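Local coordinates for protein lectin (Cicer arietinum, PDB 3V6N) that agglutinates red blood cells and binds calcium and sodium ions in the central channel of a four-bladed hemopexin-type beta-propeller, at residues Gly119-Phe124 and Leu134-Lys139; Gly166-Ala171 and Leu187-Tyr192; Asp138-Ile143 and Asn153-Ser158. One frame throughout, in Å; residues are numbered along the deposited sequence.

Overall arrangement
Following the chain, contact 1 comes first: it closes the 119-124 to 134-139 hairpin, pairing the metal-binding inner strand of one propeller blade with the second strand of the same blade. Contact 3 starts on the residues where contact 1 ends, sharing Asp138 and Lys139, and pairs the third and fourth (outermost) strands of the same sheet, 138-143 with 153-158; the two centres lie about 8 Å apart. Contact 2 follows in series, closing a loop of 15 residues in the next blade, where the lead-in loop 166-171 meets the end of strand 184-189 and the turn that follows it. None is nested or crossed. Asp138 touches Glu170 and Ala171, and Phe124 touches Leu187, tying the two blades together.

Contact 1 of 3, residues Gly119-Phe124 and Leu134-Lys139; sequences GIDAAF and LFKGDK. With CA (calcium ion), chain D; NA (sodium ion), chain G.
Phe135 O takes two backbone bonds, one from Asp121 N at 2.9 Å, nearly along the C=O axis, and a weak one from Ala122 N. Because Asp121 and Ala122 both face Phe135, the pair forms a classic beta bulge. Phe135 N returns a bond to Ala122 O (2.8 Å), and Ala123 with Leu134 follows as a non-hydrogen-bonded pair, strands 122-124 and 134-136 running antiparallel at 165°.

The side chain of Asp121 reaches the turn ahead: CG lies anti to the carbonyl carbon (chi1 -71°), and OD2 receives Gly137 N at 2.9 Å from above the carboxylate plane. This ties the bulge to the type II' turn of Lys136 to Lys139, where Gly137 has positive phi. Lys136 bends at chi2 and chi4 and passes Asp121 at about a right angle, its CD 3.7 Å from OD1. NZ does not contact the Asp121 carboxylate; it bonds Gly119 O (3.0 Å) from above the carbonyl plane, with Val115 O a second acceptor.

On the face of Ala122 and Phe135, the Phe124 and Phe135 rings meet rim to rim, CE1 to CE2 at 3.7 Å, with planes at 25°. On the other face Ile120 CD1 touches Leu134 CD2 (3.7 Å), and Cys66 and Phe68 of the preceding blade pack nearby.

Within this bulge Asp121 O binds calcium (2.4 Å) with waters 1 and 3 and the carbonyls of Asn7, Asp65 and Asp174, while Ala123 O binds sodium with those of Ala9, Ser67 and Ala176. Such rings of backbone carbonyls, one from each blade, mark the central channel of the hemopexin-type four-bladed propeller.

Contact 2 of 3, residues Gly166-Ala171 and Leu187-Tyr192; sequences GTIFEA and LFKGEY
Phe169 and Lys189 mark the nearest approach of the two backbones, with CA atoms 7.3 Å apart, too far for strand pairing, and no backbone-to-backbone hydrogen bond joins the segments. In 166-171, residues 168-170 have helical backbone angles without the regular bonds. Thr167 OG1 accepts Phe169 N in an ST turn, and Glu170 OE1 takes Gly166 N at 2.9 Å, so the loop is braced by its own side chains. Opposite it, strand 187-189 runs into a type II' turn from Lys189 to Tyr192, closed by reciprocal backbone bonds between those two residues.

The polar link is made by Lys189. CG stands anti to the backbone N (chi1 -169°) and the chain is extended beyond it, which carries NZ to Ile168 O at 2.7 Å, with a C=O...N angle of 160° and the donor tilted 20° from the carbonyl plane. Gly172 O is a second acceptor, so the ammonium group holds two carbonyls of the loop.

Beside this chain lies the Phe169 ring, the two side chains sliding past each other in opposite directions. Ring atom CE1 comes within 3.6 Å of Lys189 CB, and Leu187 CB sits over one face, 3.9 Å from CE1, while the carbonyl carbon of Phe188 lies in plane at the ring edge. Ile168 CD1 meets Tyr192 CD2 at 3.4 Å, the side chains crossing at about a right angle. Val210 of strand 210-212 touches both Phe169 and Tyr192, and Ala194 also packs on Phe169.

The loop 166-171, which leads to the calcium ligand Asp174, is thus held to the turn between the second and third strands of its own hemopexin-type propeller blade, 184-189 and 192-197.

Contact 3 of 3, residues Asp138-Ile143 and Asn153-Ser158; sequences DKYARI and NIKSIS. With SO4 (sulfate ion), chain H.
Tyr140 holds CG between the backbone N and the carbonyl carbon (chi1 85°), the crowded position, which lays its ring alongside Lys155, both side chains pointing the same way from one face of the sheet. Lys155 CB comes within 3.7 Å of Tyr140 CE1. Ser156 O lies near the ring plane at the edge, 3.4 Å from that same CE1.

Two backbone bonds frame the pair: Tyr140 N to Lys155 O at 2.8 Å and Lys155 N to Tyr140 O at 3.2 Å, the reciprocal pattern of an antiparallel hydrogen-bonded pair. Lys139 and Ser156 form the adjoining non-hydrogen-bonded pair. Beyond it Ile157 N donates to Asp138 O at 2.9 Å, almost straight at 174°, so the pairing reaches into the first residue of the helix. Ile157 CG1 rests against the same carbonyl oxygen. Ile154 CG2 touches Tyr140 O, and its CG1 approaches Ala141 CB at 4.2 Å.

At its far end Tyr140 OH donates to sulfate O3 (2.6 Å), which lies in the ring plane; the ion, probably from the crystallisation liquor, is also held by Tyr133 OH and Gly201 N. Arg142 turns one guanidinium face to sulfate O2, while its NE forms a salt bridge with Glu131.

The hairpin puts strand 149-156 at the outer edge of the four-stranded blade, next to strand 139-144. Phe161 meets the Tyr140 ring edge-to-face, and Phe135 of strand 131-136 packs on both Tyr140 and Ile157, seating the start of helix 157-160 against the sheet.

Contact 1 of 3, residues Gly119-Phe124 and Leu134-Lys139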
loop_
_atom_site.group_PDB
_atom_site.type_symbol
_atom_site.label_atom_id
_atom_site.label_comp_id
_atom_site.label_asym_id
_atom_site.label_seq_id
_atom_site.Cartn_x
_atom_site.Cartn_y
_atom_site.Cartn_z
ATOM N N GLY A 119 -0.451 -7.213 10.305
ATOM C CA GLY A 119 -0.795 -8.257 9.353
ATOM C C GLY A 119 -1.598 -9.361 10.012
ATOM O O GLY A 119 -1.529 -9.580 11.237
ATOM N N ILE A 120 -2.400 -10.037 9.193
ATOM C CA ILE A 120 -3.162 -11.198 9.654
ATOM C C ILE A 120 -2.725 -12.404 8.831
ATOM O O ILE A 120 -2.505 -12.272 7.618
ATOM C CB ILE A 120 -4.679 -10.915 9.559
ATOM C CG1 ILE A 120 -4.954 -9.553 10.228
ATOM C CG2 ILE A 120 -5.488 -12.061 10.173
ATOM C CD1 ILE A 120 -6.400 -9.102 10.270
ATOM N N ASP A 121 -2.554 -13.557 9.490
ATOM C CA ASP A 121 -2.153 -14.794 8.813
ATOM C C ASP A 121 -3.279 -15.439 7.987
ATOM O O ASP A 121 -3.057 -15.864 6.862
ATOM C CB ASP A 121 -1.670 -15.846 9.827
ATOM C CG ASP A 121 -0.324 -15.502 10.466
ATOM O OD1 ASP A 121 0.450 -14.699 9.909
ATOM O OD2 ASP A 121 -0.033 -16.063 11.536
ATOM N N ALA A 122 -4.464 -15.547 8.593
ATOM C CA ALA A 122 -5.548 -16.382 8.085
ATOM C C ALA A 122 -6.864 -15.939 8.711
ATOM O O ALA A 122 -6.877 -15.338 9.791
ATOM C CB ALA A 122 -5.290 -17.866 8.387
ATOM N N ALA A 123 -7.972 -16.223 8.024
ATOM C CA ALA A 123 -9.283 -15.830 8.508
ATOM C C ALA A 123 -10.342 -16.707 7.889
ATOM O O ALA A 123 -10.187 -17.163 6.750
ATOM C CB ALA A 123 -9.553 -14.374 8.176
ATOM N N PHE A 124 -11.412 -16.965 8.633
ATOM C CA PHE A 124 -12.575 -17.587 8.015
ATOM C C PHE A 124 -13.905 -17.119 8.602
ATOM O O PHE A 124 -13.992 -16.772 9.781
ATOM C CB PHE A 124 -12.473 -19.129 7.925
ATOM C CG PHE A 124 -12.623 -19.850 9.239
ATOM C CD1 PHE A 124 -11.502 -20.236 9.969
ATOM C CD2 PHE A 124 -13.881 -20.205 9.712
ATOM C CE1 PHE A 124 -11.630 -20.927 11.162
ATOM C CE2 PHE A 124 -14.017 -20.899 10.918
ATOM C CZ PHE A 124 -12.890 -21.265 11.637
ATOM N N LEU A 134 -10.111 -14.731 13.071
ATOM C CA LEU A 134 -8.868 -14.245 12.482
ATOM C C LEU A 134 -7.676 -14.753 13.270
ATOM O O LEU A 134 -7.732 -14.831 14.502
ATOM C CB LEU A 134 -8.843 -12.708 12.393
ATOM C CG LEU A 134 -10.019 -12.102 11.619
ATOM C CD1 LEU A 134 -11.052 -11.618 12.619
ATOM C CD2 LEU A 134 -9.596 -10.956 10.713
ATOM N N PHE A 135 -6.603 -15.086 12.559
ATOM C CA PHE A 135 -5.466 -15.778 13.171
ATOM C C PHE A 135 -4.176 -15.017 12.935
ATOM O O PHE A 135 -3.904 -14.599 11.793
ATOM C CB PHE A 135 -5.331 -17.219 12.626
ATOM C CG PHE A 135 -6.541 -18.078 12.866
ATOM C CD1 PHE A 135 -6.667 -18.814 14.035
ATOM C CD2 PHE A 135 -7.571 -18.141 11.921
ATOM C CE1 PHE A 135 -7.793 -19.600 14.269
ATOM C CE2 PHE A 135 -8.694 -18.935 12.148
ATOM C CZ PHE A 135 -8.806 -19.668 13.324
ATOM N N LYS A 136 -3.383 -14.862 14.002
ATOM C CA LYS A 136 -2.029 -14.294 13.895
ATOM C C LYS A 136 -1.106 -14.975 14.902
ATOM O O LYS A 136 -1.390 -14.982 16.109
ATOM C CB LYS A 136 -2.031 -12.758 14.087
ATOM C CG LYS A 136 -0.648 -12.080 14.020
ATOM C CD LYS A 136 0.023 -12.272 12.667
ATOM C CE LYS A 136 1.380 -11.575 12.555
ATOM N NZ LYS A 136 1.194 -10.112 12.300
ATOM N N GLY A 137 -0.009 -15.545 14.393
ATOM C CA GLY A 137 0.863 -16.429 15.181
ATOM C C GLY A 137 0.050 -17.513 15.859
ATOM O O GLY A 137 -0.773 -18.181 15.212
ATOM N N ASP A 138 0.244 -17.671 17.164
ATOM C CA ASP A 138 -0.508 -18.658 17.935
ATOM C C ASP A 138 -1.810 -18.112 18.570
ATOM O O ASP A 138 -2.382 -18.758 19.448
ATOM C CB ASP A 138 0.401 -19.315 18.999
ATOM C CG ASP A 138 0.865 -18.335 20.069
ATOM O OD1 ASP A 138 0.589 -17.139 19.932
ATOM O OD2 ASP A 138 1.494 -18.759 21.064
ATOM N N LYS A 139 -2.272 -16.938 18.126
ATOM C CA LYS A 139 -3.462 -16.280 18.697
ATOM C C LYS A 139 -4.596 -16.178 17.691
ATOM O O LYS A 139 -4.361 -16.154 16.484
ATOM C CB LYS A 139 -3.138 -14.851 19.144
ATOM C CG LYS A 139 -1.925 -14.690 20.028
ATOM C CD LYS A 139 -2.256 -14.890 21.504
ATOM C CE LYS A 139 -0.944 -14.956 22.267
ATOM N NZ LYS A 139 -0.990 -14.425 23.652
HETATM CA CA CA D . -1.597 -16.016 5.000
HETATM NA NA NA G . -9.726 -16.995 4.479
HETATM O O HOH W 1 -0.566 -13.865 5.843
HETATM O O HOH W 2 -1.961 -18.193 12.483
HETATM O O HOH W 3 0.300 -16.719 6.226
#

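Contact 2 of 3, residues Gly166-Ala171 and Leu187-Tyr192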
loop_
_atom_site.group_PDB
_atom_site.type_symbol
_atom_site.label_atom_id
_atom_site.label_comp_id
_atom_site.label_asym_id
_atom_site.label_seq_id
_atom_site.Cartn_x
_atom_site.Cartn_y
_atom_site.Cartn_z
ATOM N N GLY A 166 -0.938 -30.165 19.714
ATOM C CA GLY A 166 -0.079 -31.257 19.255
ATOM C C GLY A 166 -0.030 -31.461 17.752
ATOM O O GLY A 166 0.621 -32.386 17.278
ATOM N N THR A 167 -0.727 -30.609 16.995
ATOM C CA THR A 167 -0.670 -30.637 15.528
ATOM C C THR A 167 0.184 -29.460 15.055
ATOM O O THR A 167 0.493 -28.575 15.848
ATOM C CB THR A 167 -2.075 -30.557 14.874
ATOM O OG1 THR A 167 -2.564 -29.210 14.934
ATOM C CG2 THR A 167 -3.076 -31.503 15.562
ATOM N N ILE A 168 0.552 -29.442 13.771
ATOM C CA ILE A 168 1.299 -28.310 13.182
ATOM C C ILE A 168 0.545 -26.964 13.242
ATOM O O ILE A 168 1.156 -25.896 13.132
ATOM C CB ILE A 168 1.739 -28.579 11.711
ATOM C CG1 ILE A 168 0.517 -28.777 10.798
ATOM C CG2 ILE A 168 2.694 -29.768 11.635
ATOM C CD1 ILE A 168 0.849 -28.830 9.319
ATOM N N PHE A 169 -0.769 -27.015 13.424
ATOM C CA PHE A 169 -1.593 -25.804 13.463
ATOM C C PHE A 169 -1.591 -25.079 14.811
ATOM O O PHE A 169 -2.122 -23.970 14.928
ATOM C CB PHE A 169 -3.031 -26.135 13.044
ATOM C CG PHE A 169 -3.141 -26.671 11.649
ATOM C CD1 PHE A 169 -2.970 -25.827 10.546
ATOM C CD2 PHE A 169 -3.396 -28.027 11.427
ATOM C CE1 PHE A 169 -3.068 -26.324 9.254
ATOM C CE2 PHE A 169 -3.499 -28.523 10.132
ATOM C CZ PHE A 169 -3.331 -27.674 9.046
ATOM N N GLU A 170 -0.983 -25.701 15.817
ATOM C CA GLU A 170 -0.978 -25.172 17.170
ATOM C C GLU A 170 -0.335 -23.782 17.251
ATOM O O GLU A 170 -0.797 -22.922 17.993
ATOM C CB GLU A 170 -0.252 -26.153 18.094
ATOM C CG GLU A 170 -0.599 -26.029 19.562
ATOM C CD GLU A 170 0.383 -26.766 20.452
ATOM O OE1 GLU A 170 0.773 -27.910 20.118
ATOM O OE2 GLU A 170 0.766 -26.189 21.494
ATOM N N ALA A 171 0.720 -23.561 16.480
ATOM C CA ALA A 171 1.423 -22.281 16.518
ATOM C C ALA A 171 1.099 -21.375 15.332
ATOM O O ALA A 171 1.707 -20.325 15.178
ATOM C CB ALA A 171 2.929 -22.495 16.631
ATOM N N LEU A 187 -8.287 -25.518 7.124
ATOM C CA LEU A 187 -7.088 -24.809 7.574
ATOM C C LEU A 187 -5.925 -25.282 6.730
ATOM O O LEU A 187 -5.829 -26.452 6.423
ATOM C CB LEU A 187 -6.809 -25.086 9.059
ATOM C CG LEU A 187 -7.974 -24.976 10.058
ATOM C CD1 LEU A 187 -7.478 -25.281 11.472
ATOM C CD2 LEU A 187 -8.649 -23.602 10.010
ATOM N N PHE A 188 -5.042 -24.375 6.347
ATOM C CA PHE A 188 -3.890 -24.749 5.526
ATOM C C PHE A 188 -2.578 -24.348 6.187
ATOM O O PHE A 188 -2.488 -23.295 6.833
ATOM C CB PHE A 188 -4.002 -24.129 4.121
ATOM C CG PHE A 188 -5.260 -24.531 3.384
ATOM C CD1 PHE A 188 -6.389 -23.720 3.409
ATOM C CD2 PHE A 188 -5.317 -25.735 2.684
ATOM C CE1 PHE A 188 -7.554 -24.098 2.739
ATOM C CE2 PHE A 188 -6.477 -26.127 2.022
ATOM C CZ PHE A 188 -7.599 -25.305 2.047
ATOM N N LYS A 189 -1.569 -25.195 6.007
ATOM C CA LYS A 189 -0.196 -24.882 6.387
ATOM C C LYS A 189 0.786 -25.763 5.598
ATOM O O LYS A 189 0.764 -27.002 5.709
ATOM C CB LYS A 189 0.019 -25.051 7.898
ATOM C CG LYS A 189 1.345 -24.484 8.391
ATOM C CD LYS A 189 1.378 -24.512 9.906
ATOM C CE LYS A 189 2.437 -23.590 10.493
ATOM N NZ LYS A 189 2.247 -23.674 11.970
ATOM N N GLY A 190 1.643 -25.114 4.802
ATOM C CA GLY A 190 2.601 -25.831 3.964
ATOM C C GLY A 190 1.849 -26.765 3.043
ATOM O O GLY A 190 0.861 -26.368 2.439
ATOM N N GLU A 191 2.293 -28.020 2.966
ATOM C CA GLU A 191 1.637 -29.011 2.108
ATOM C C GLU A 191 0.406 -29.660 2.754
ATOM O O GLU A 191 -0.197 -30.560 2.158
ATOM C CB GLU A 191 2.642 -30.088 1.656
ATOM C CG GLU A 191 3.226 -30.930 2.789
ATOM C CD GLU A 191 4.581 -31.559 2.457
ATOM O OE1 GLU A 191 5.155 -32.236 3.348
ATOM O OE2 GLU A 191 5.085 -31.381 1.323
ATOM N N TYR A 192 0.035 -29.195 3.952
ATOM C CA TYR A 192 -1.029 -29.819 4.736
ATOM C C TYR A 192 -2.308 -28.994 4.860
ATOM O O TYR A 192 -2.292 -27.772 4.768
ATOM C CB TYR A 192 -0.532 -30.172 6.150
ATOM C CG TYR A 192 0.697 -31.052 6.155
ATOM C CD1 TYR A 192 0.649 -32.357 5.651
ATOM C CD2 TYR A 192 1.913 -30.579 6.646
ATOM C CE1 TYR A 192 1.781 -33.167 5.649
ATOM C CE2 TYR A 192 3.047 -31.381 6.653
ATOM C CZ TYR A 192 2.976 -32.669 6.147
ATOM O OH TYR A 192 4.097 -33.459 6.146
#

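Contact 3 of 3, residues Asp138-Ile143 and Asn153-Ser158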
loop_
_atom_site.group_PDB
_atom_site.type_symbol
_atom_site.label_atom_id
_atom_site.label_comp_id
_atom_site.label_asym_id
_atom_site.label_seq_id
_atom_site.Cartn_x
_atom_site.Cartn_y
_atom_site.Cartn_z
ATOM N N ASP A 138 0.244 -17.671 17.164
ATOM C CA ASP A 138 -0.508 -18.658 17.935
ATOM C C ASP A 138 -1.810 -18.112 18.570
ATOM O O ASP A 138 -2.382 -18.758 19.448
ATOM C CB ASP A 138 0.401 -19.315 18.999
ATOM C CG ASP A 138 0.865 -18.335 20.069
ATOM O OD1 ASP A 138 0.589 -17.139 19.932
ATOM O OD2 ASP A 138 1.494 -18.759 21.064
ATOM N N LYS A 139 -2.272 -16.938 18.126
ATOM C CA LYS A 139 -3.462 -16.280 18.697
ATOM C C LYS A 139 -4.596 -16.178 17.691
ATOM O O LYS A 139 -4.361 -16.154 16.484
ATOM C CB LYS A 139 -3.138 -14.851 19.144
ATOM C CG LYS A 139 -1.925 -14.690 20.028
ATOM C CD LYS A 139 -2.256 -14.890 21.504
ATOM C CE LYS A 139 -0.944 -14.956 22.267
ATOM N NZ LYS A 139 -0.990 -14.425 23.652
ATOM N N TYR A 140 -5.829 -16.070 18.192
ATOM C CA TYR A 140 -6.985 -15.868 17.327
ATOM C C TYR A 140 -7.907 -14.802 17.895
ATOM O O TYR A 140 -7.924 -14.567 19.098
ATOM C CB TYR A 140 -7.728 -17.184 17.053
ATOM C CG TYR A 140 -8.760 -17.608 18.082
ATOM C CD1 TYR A 140 -8.371 -18.235 19.274
ATOM C CD2 TYR A 140 -10.120 -17.424 17.843
ATOM C CE1 TYR A 140 -9.310 -18.635 20.218
ATOM C CE2 TYR A 140 -11.074 -17.819 18.769
ATOM C CZ TYR A 140 -10.675 -18.426 19.957
ATOM O OH TYR A 140 -11.632 -18.807 20.893
ATOM N N ALA A 141 -8.670 -14.164 17.011
ATOM C CA ALA A 141 -9.607 -13.134 17.395
ATOM C C ALA A 141 -10.949 -13.433 16.761
ATOM O O ALA A 141 -11.047 -14.100 15.718
ATOM C CB ALA A 141 -9.104 -11.764 16.972
ATOM N N ARG A 142 -11.993 -12.951 17.406
ATOM C CA ARG A 142 -13.324 -13.213 16.944
ATOM C C ARG A 142 -14.018 -11.862 16.868
ATOM O O ARG A 142 -14.144 -11.182 17.882
ATOM C CB ARG A 142 -14.009 -14.163 17.916
ATOM C CG ARG A 142 -15.427 -14.542 17.562
ATOM C CD ARG A 142 -15.963 -15.498 18.626
ATOM N NE ARG A 142 -17.400 -15.694 18.469
ATOM C CZ ARG A 142 -18.191 -16.230 19.394
ATOM N NH1 ARG A 142 -17.692 -16.639 20.555
ATOM N NH2 ARG A 142 -19.487 -16.358 19.152
ATOM N N ILE A 143 -14.417 -11.465 15.659
ATOM C CA ILE A 143 -14.992 -10.134 15.419
ATOM C C ILE A 143 -16.348 -10.217 14.746
ATOM O O ILE A 143 -16.712 -11.246 14.187
ATOM C CB ILE A 143 -14.079 -9.227 14.546
ATOM C CG1 ILE A 143 -14.059 -9.714 13.078
ATOM C CG2 ILE A 143 -12.677 -9.169 15.136
ATOM C CD1 ILE A 143 -13.647 -8.669 12.056
ATOM N N ASN A 153 -11.963 -11.329 24.275
ATOM C CA ASN A 153 -10.508 -11.212 24.322
ATOM C C ASN A 153 -9.760 -12.098 23.310
ATOM O O ASN A 153 -10.191 -13.213 22.988
ATOM C CB ASN A 153 -10.008 -11.504 25.735
ATOM C CG ASN A 153 -10.472 -10.462 26.740
ATOM O OD1 ASN A 153 -10.986 -9.395 26.371
ATOM N ND2 ASN A 153 -10.309 -10.774 28.021
ATOM N N ILE A 154 -8.651 -11.581 22.798
ATOM C CA ILE A 154 -7.744 -12.351 21.951
ATOM C C ILE A 154 -7.193 -13.534 22.764
ATOM O O ILE A 154 -6.757 -13.355 23.891
ATOM C CB ILE A 154 -6.620 -11.442 21.403
ATOM C CG1 ILE A 154 -7.228 -10.353 20.509
ATOM C CG2 ILE A 154 -5.607 -12.240 20.587
ATOM C CD1 ILE A 154 -6.372 -9.111 20.382
ATOM N N LYS A 155 -7.240 -14.739 22.204
ATOM C CA LYS A 155 -6.883 -15.956 22.955
ATOM C C LYS A 155 -5.903 -16.830 22.185
ATOM O O LYS A 155 -5.781 -16.695 20.968
ATOM C CB LYS A 155 -8.140 -16.777 23.243
ATOM C CG LYS A 155 -8.983 -16.253 24.387
ATOM C CD LYS A 155 -10.341 -16.941 24.442
ATOM C CE LYS A 155 -11.035 -16.672 25.778
ATOM N NZ LYS A 155 -12.518 -16.804 25.681
ATOM N N SER A 156 -5.224 -17.737 22.887
ATOM C CA SER A 156 -4.459 -18.780 22.228
ATOM C C SER A 156 -5.400 -19.631 21.324
ATOM O O SER A 156 -6.549 -19.925 21.696
ATOM C CB SER A 156 -3.698 -19.637 23.260
ATOM O OG SER A 156 -2.634 -18.899 23.907
ATOM N N ILE A 157 -4.915 -19.981 20.131
ATOM C CA ILE A 157 -5.616 -20.892 19.210
ATOM C C ILE A 157 -6.099 -22.164 19.929
ATOM O O ILE A 157 -7.237 -22.611 19.732
ATOM C CB ILE A 157 -4.718 -21.272 18.001
ATOM C CG1 ILE A 157 -4.596 -20.091 17.016
ATOM C CG2 ILE A 157 -5.239 -22.527 17.313
ATOM C CD1 ILE A 157 -3.742 -20.361 15.785
ATOM N N SER A 158 -5.224 -22.711 20.771
ATOM C CA SER A 158 -5.519 -23.868 21.630
ATOM C C SER A 158 -6.639 -23.693 22.668
ATOM O O SER A 158 -7.210 -24.692 23.112
ATOM C CB SER A 158 -4.246 -24.338 22.334
ATOM O OG SER A 158 -3.678 -25.356 21.551
HETATM S S SO4 H . -14.819 -20.074 19.724
HETATM O O1 SO4 H . -14.981 -21.036 20.835
HETATM O O2 SO4 H . -16.129 -19.726 19.152
HETATM O O3 SO4 H . -14.149 -18.873 20.236
HETATM O O4 SO4 H . -14.010 -20.827 18.756
HETATM O O HOH W 4 -2.321 -22.067 20.149
HETATM O O HOH W 5 -10.568 -14.931 20.727
HETATM O O HOH W 6 -11.387 -12.155 19.994
#